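Local coordinates for protein FkbI (Streptomyces hygroscopicus, PDB 1R2J) that binds FAD and probably acts as an acyl-ACP dehydrogenase that helps make the methoxymalonyl extender unit of the polyketide FK520, at residues M80-Q93 and L207-S221. Numbering follows the deposited sequence.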
loop_
_atom_site.group_PDB
_atom_site.type_symbol
_atom_site.label_atom_id
_atom_site.label_comp_id
_atom_site.label_asym_id
_atom_site.label_seq_id
_atom_site.Cartn_x
_atom_site.Cartn_y
_atom_site.Cartn_z
ATOM N N MET A 80 1.872 0.872 7.154
ATOM C CA MET A 80 0.573 1.265 7.675
ATOM C C MET A 80 0.354 0.650 9.052
ATOM O O MET A 80 -0.171 1.301 9.947
ATOM C CB MET A 80 -0.541 0.829 6.719
ATOM C CG MET A 80 -1.933 1.305 7.145
ATOM S SD MET A 80 -3.120 1.468 5.778
ATOM C CE MET A 80 -3.519 -0.224 5.468
ATOM N N ALA A 81 0.757 -0.606 9.214
ATOM C CA ALA A 81 0.606 -1.285 10.496
ATOM C C ALA A 81 1.451 -0.590 11.555
ATOM O O ALA A 81 0.979 -0.338 12.667
ATOM C CB ALA A 81 1.030 -2.736 10.371
ATOM N N ALA A 82 2.698 -0.280 11.199
ATOM C CA ALA A 82 3.627 0.378 12.109
ATOM C C ALA A 82 3.089 1.733 12.543
ATOM O O ALA A 82 3.127 2.080 13.726
ATOM C CB ALA A 82 4.992 0.545 11.435
ATOM N N TRP A 83 2.603 2.497 11.568
ATOM C CA TRP A 83 2.039 3.820 11.816
ATOM C C TRP A 83 0.819 3.723 12.726
ATOM O O TRP A 83 0.675 4.491 13.673
ATOM C CB TRP A 83 1.640 4.475 10.489
ATOM C CG TRP A 83 0.827 5.717 10.655
ATOM C CD1 TRP A 83 -0.495 5.881 10.350
ATOM C CD2 TRP A 83 1.276 6.968 11.186
ATOM N NE1 TRP A 83 -0.894 7.160 10.660
ATOM C CE2 TRP A 83 0.173 7.848 11.173
ATOM C CE3 TRP A 83 2.506 7.430 11.673
ATOM C CZ2 TRP A 83 0.261 9.167 11.628
ATOM C CZ3 TRP A 83 2.593 8.740 12.128
ATOM C CH2 TRP A 83 1.476 9.593 12.100
ATOM N N THR A 84 -0.061 2.777 12.426
ATOM C CA THR A 84 -1.265 2.576 13.222
ATOM C C THR A 84 -0.927 2.307 14.695
ATOM O O THR A 84 -1.577 2.839 15.598
ATOM C CB THR A 84 -2.090 1.393 12.666
ATOM O OG1 THR A 84 -2.458 1.667 11.308
ATOM C CG2 THR A 84 -3.351 1.179 13.493
ATOM N N VAL A 85 0.093 1.490 14.938
ATOM C CA VAL A 85 0.478 1.162 16.302
ATOM C C VAL A 85 1.158 2.323 17.013
ATOM O O VAL A 85 0.959 2.534 18.204
ATOM C CB VAL A 85 1.412 -0.073 16.347
ATOM C CG1 VAL A 85 1.807 -0.375 17.772
ATOM C CG2 VAL A 85 0.713 -1.280 15.729
ATOM N N GLN A 86 1.952 3.093 16.287
ATOM C CA GLN A 86 2.631 4.197 16.930
ATOM C C GLN A 86 1.743 5.442 17.024
ATOM O O GLN A 86 2.102 6.422 17.674
ATOM C CB GLN A 86 3.944 4.479 16.198
ATOM C CG GLN A 86 3.885 5.536 15.137
ATOM C CD GLN A 86 4.180 6.894 15.707
ATOM O OE1 GLN A 86 5.155 7.069 16.437
ATOM N NE2 GLN A 86 3.340 7.869 15.384
ATOM N N ARG A 87 0.573 5.394 16.394
ATOM C CA ARG A 87 -0.360 6.516 16.438
ATOM C C ARG A 87 -1.458 6.257 17.476
ATOM O O ARG A 87 -2.019 7.193 18.046
ATOM C CB ARG A 87 -1.001 6.739 15.063
ATOM C CG ARG A 87 -1.914 7.965 14.984
ATOM C CD ARG A 87 -1.135 9.261 15.200
ATOM N NE ARG A 87 -2.003 10.432 15.342
ATOM C CZ ARG A 87 -1.560 11.667 15.582
ATOM N NH1 ARG A 87 -0.258 11.900 15.704
ATOM N NH2 ARG A 87 -2.417 12.675 15.709
ATOM N N LEU A 88 -1.744 4.979 17.718
ATOM C CA LEU A 88 -2.779 4.567 18.664
ATOM C C LEU A 88 -2.225 3.872 19.915
ATOM O O LEU A 88 -2.652 4.160 21.034
ATOM C CB LEU A 88 -3.769 3.625 17.967
ATOM C CG LEU A 88 -4.410 4.099 16.659
ATOM C CD1 LEU A 88 -5.284 2.990 16.088
ATOM C CD2 LEU A 88 -5.227 5.352 16.904
ATOM N N GLY A 89 -1.280 2.957 19.722
ATOM C CA GLY A 89 -0.704 2.236 20.844
ATOM C C GLY A 89 -0.066 3.122 21.901
ATOM O O GLY A 89 0.178 4.306 21.666
ATOM N N ASP A 90 0.199 2.551 23.073
ATOM C CA ASP A 90 0.825 3.306 24.152
ATOM C C ASP A 90 2.341 3.121 24.109
ATOM O O ASP A 90 2.895 2.685 23.099
ATOM C CB ASP A 90 0.281 2.867 25.522
ATOM C CG ASP A 90 0.432 1.376 25.769
ATOM O OD1 ASP A 90 1.527 0.836 25.515
ATOM O OD2 ASP A 90 -0.538 0.739 26.231
ATOM N N ALA A 91 3.003 3.455 25.212
ATOM C CA ALA A 91 4.452 3.340 25.306
ATOM C C ALA A 91 4.917 1.889 25.218
ATOM O O ALA A 91 5.843 1.573 24.474
ATOM C CB ALA A 91 4.937 3.966 26.612
ATOM N N GLY A 92 4.269 1.014 25.979
ATOM C CA GLY A 92 4.642 -0.390 25.968
ATOM C C GLY A 92 4.268 -1.087 24.674
ATOM O O GLY A 92 4.989 -1.963 24.196
ATOM N N GLN A 93 3.131 -0.696 24.107
ATOM C CA GLN A 93 2.651 -1.278 22.860
ATOM C C GLN A 93 3.543 -0.891 21.691
ATOM O O GLN A 93 3.957 -1.744 20.909
ATOM C CB GLN A 93 1.211 -0.838 22.606
ATOM C CG GLN A 93 0.204 -1.697 23.347
ATOM C CD GLN A 93 -1.189 -1.114 23.354
ATOM O OE1 GLN A 93 -2.159 -1.813 23.651
ATOM N NE2 GLN A 93 -1.299 0.173 23.044
ATOM N N LEU A 207 -4.820 -2.002 21.097
ATOM C CA LEU A 207 -4.169 -0.702 21.184
ATOM C C LEU A 207 -4.953 0.296 22.029
ATOM O O LEU A 207 -6.183 0.299 22.028
ATOM C CB LEU A 207 -3.951 -0.140 19.777
ATOM C CG LEU A 207 -3.013 -0.952 18.873
ATOM C CD1 LEU A 207 -2.996 -0.344 17.481
ATOM C CD2 LEU A 207 -1.611 -0.984 19.463
ATOM N N ALA A 208 -4.230 1.138 22.759
ATOM C CA ALA A 208 -4.847 2.154 23.601
ATOM C C ALA A 208 -5.507 3.173 22.684
ATOM O O ALA A 208 -5.046 3.408 21.568
ATOM C CB ALA A 208 -3.792 2.830 24.469
ATOM N N GLY A 209 -6.584 3.789 23.149
ATOM C CA GLY A 209 -7.256 4.748 22.293
ATOM C C GLY A 209 -8.223 4.022 21.377
ATOM O O GLY A 209 -8.797 4.613 20.464
ATOM N N SER A 210 -8.392 2.726 21.621
ATOM C CA SER A 210 -9.318 1.909 20.849
ATOM C C SER A 210 -10.743 2.201 21.314
ATOM O O SER A 210 -11.608 1.331 21.260
ATOM C CB SER A 210 -9.032 0.418 21.053
ATOM O OG SER A 210 -8.040 -0.060 20.165
ATOM N N GLY A 211 -10.985 3.423 21.778
ATOM C CA GLY A 211 -12.313 3.773 22.248
ATOM C C GLY A 211 -12.962 4.894 21.463
ATOM O O GLY A 211 -14.149 5.175 21.637
ATOM N N ALA A 212 -12.182 5.543 20.606
ATOM C CA ALA A 212 -12.693 6.631 19.785
ATOM C C ALA A 212 -13.625 6.046 18.725
ATOM O O ALA A 212 -13.655 4.835 18.525
ATOM C CB ALA A 212 -11.536 7.382 19.131
ATOM N N SER A 213 -14.378 6.909 18.050
ATOM C CA SER A 213 -15.328 6.482 17.023
ATOM C C SER A 213 -14.700 5.646 15.912
ATOM O O SER A 213 -13.478 5.549 15.809
ATOM C CB SER A 213 -16.010 7.703 16.399
ATOM O OG SER A 213 -15.077 8.497 15.687
ATOM N N LEU A 214 -15.554 5.046 15.083
ATOM C CA LEU A 214 -15.102 4.228 13.962
ATOM C C LEU A 214 -14.134 5.077 13.136
ATOM O O LEU A 214 -12.994 4.673 12.905
ATOM C CB LEU A 214 -16.291 3.790 13.093
ATOM C CG LEU A 214 -17.660 3.537 13.744
ATOM C CD1 LEU A 214 -17.485 2.785 15.057
ATOM C CD2 LEU A 214 -18.367 4.865 13.987
ATOM N N PRO A 215 -14.580 6.262 12.672
ATOM C CA PRO A 215 -13.674 7.107 11.890
ATOM C C PRO A 215 -12.550 7.530 12.835
ATOM O O PRO A 215 -12.440 6.980 13.929
ATOM C CB PRO A 215 -14.568 8.270 11.462
ATOM C CG PRO A 215 -15.545 8.375 12.588
ATOM C CD PRO A 215 -15.888 6.922 12.842
ATOM N N MET A 216 -11.737 8.506 12.452
ATOM C CA MET A 216 -10.619 8.921 13.303
ATOM C C MET A 216 -9.659 7.742 13.224
ATOM O O MET A 216 -8.581 7.851 12.643
ATOM C CB MET A 216 -11.079 9.149 14.746
ATOM C CG MET A 216 -12.208 10.165 14.887
ATOM S SD MET A 216 -11.867 11.752 14.073
ATOM C CE MET A 216 -12.786 11.565 12.543
ATOM N N LEU A 217 -10.051 6.618 13.823
ATOM C CA LEU A 217 -9.257 5.401 13.727
ATOM C C LEU A 217 -9.544 5.078 12.260
ATOM O O LEU A 217 -10.517 5.587 11.704
ATOM C CB LEU A 217 -9.825 4.299 14.626
ATOM C CG LEU A 217 -10.018 4.556 16.123
ATOM C CD1 LEU A 217 -10.776 3.392 16.726
ATOM C CD2 LEU A 217 -8.677 4.731 16.814
ATOM N N VAL A 218 -8.733 4.242 11.626
ATOM C CA VAL A 218 -8.942 3.939 10.209
ATOM C C VAL A 218 -8.495 5.176 9.435
ATOM O O VAL A 218 -7.645 5.086 8.555
ATOM C CB VAL A 218 -10.433 3.675 9.854
ATOM C CG1 VAL A 218 -10.552 3.319 8.379
ATOM C CG2 VAL A 218 -11.000 2.558 10.714
ATOM N N ALA A 219 -9.079 6.326 9.766
ATOM C CA ALA A 219 -8.718 7.582 9.115
ATOM C C ALA A 219 -7.261 7.857 9.456
ATOM O O ALA A 219 -6.509 8.407 8.653
ATOM C CB ALA A 219 -9.593 8.710 9.621
ATOM N N ALA A 220 -6.875 7.463 10.663
ATOM C CA ALA A 220 -5.508 7.641 11.120
ATOM C C ALA A 220 -4.607 6.670 10.373
ATOM O O ALA A 220 -3.506 7.026 9.959
ATOM C CB ALA A 220 -5.420 7.387 12.615
ATOM N N SER A 221 -5.085 5.442 10.198
ATOM C CA SER A 221 -4.320 4.414 9.507
ATOM C C SER A 221 -4.301 4.632 7.996
ATOM O O SER A 221 -3.297 4.353 7.336
ATOM C CB SER A 221 -4.899 3.035 9.824
ATOM O OG SER A 221 -4.203 2.021 9.115
#
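Trp83 NE1 donates to Ala220 O (2.7 Å). The oxygen lies in the ring plane, but the bond is bent (141° at the hydrogen), and NE1 sits above the carbonyl plane. Arg87 CB rests over one face of the indole. Ser221 OG donates to Thr84 OG1 (2.8 Å), which in turn donates to Met80 O, 2.7 Å away. Thr84 OG1 can bridge in this way because it stands beside its own backbone N (chi1 -60°). Met80 O also accepts Thr84 N, from the opposite face of its plane. In this acyl-CoA dehydrogenase fold, the contact joins the N-terminal helical domain to the chain that leaves the middle beta domain for the C-terminal helices, and Met80, whose CG lies 3.1 Å from Ser221 OG, also touches the FAD-binding Val109. Toward the C-terminal end of helix 69-88 the contact becomes apolar. Leu207 CD2 reaches Gly89 CA at 3.6 Å. The same methyl meets Val85 CG1 at 3.9 Å, the two side chains crossing nearly at right angles, and Leu207 CD1 lies beside Leu88 CB (4.1 Å). Leu88 CD2 packs against Leu217 CD2 (3.5 Å).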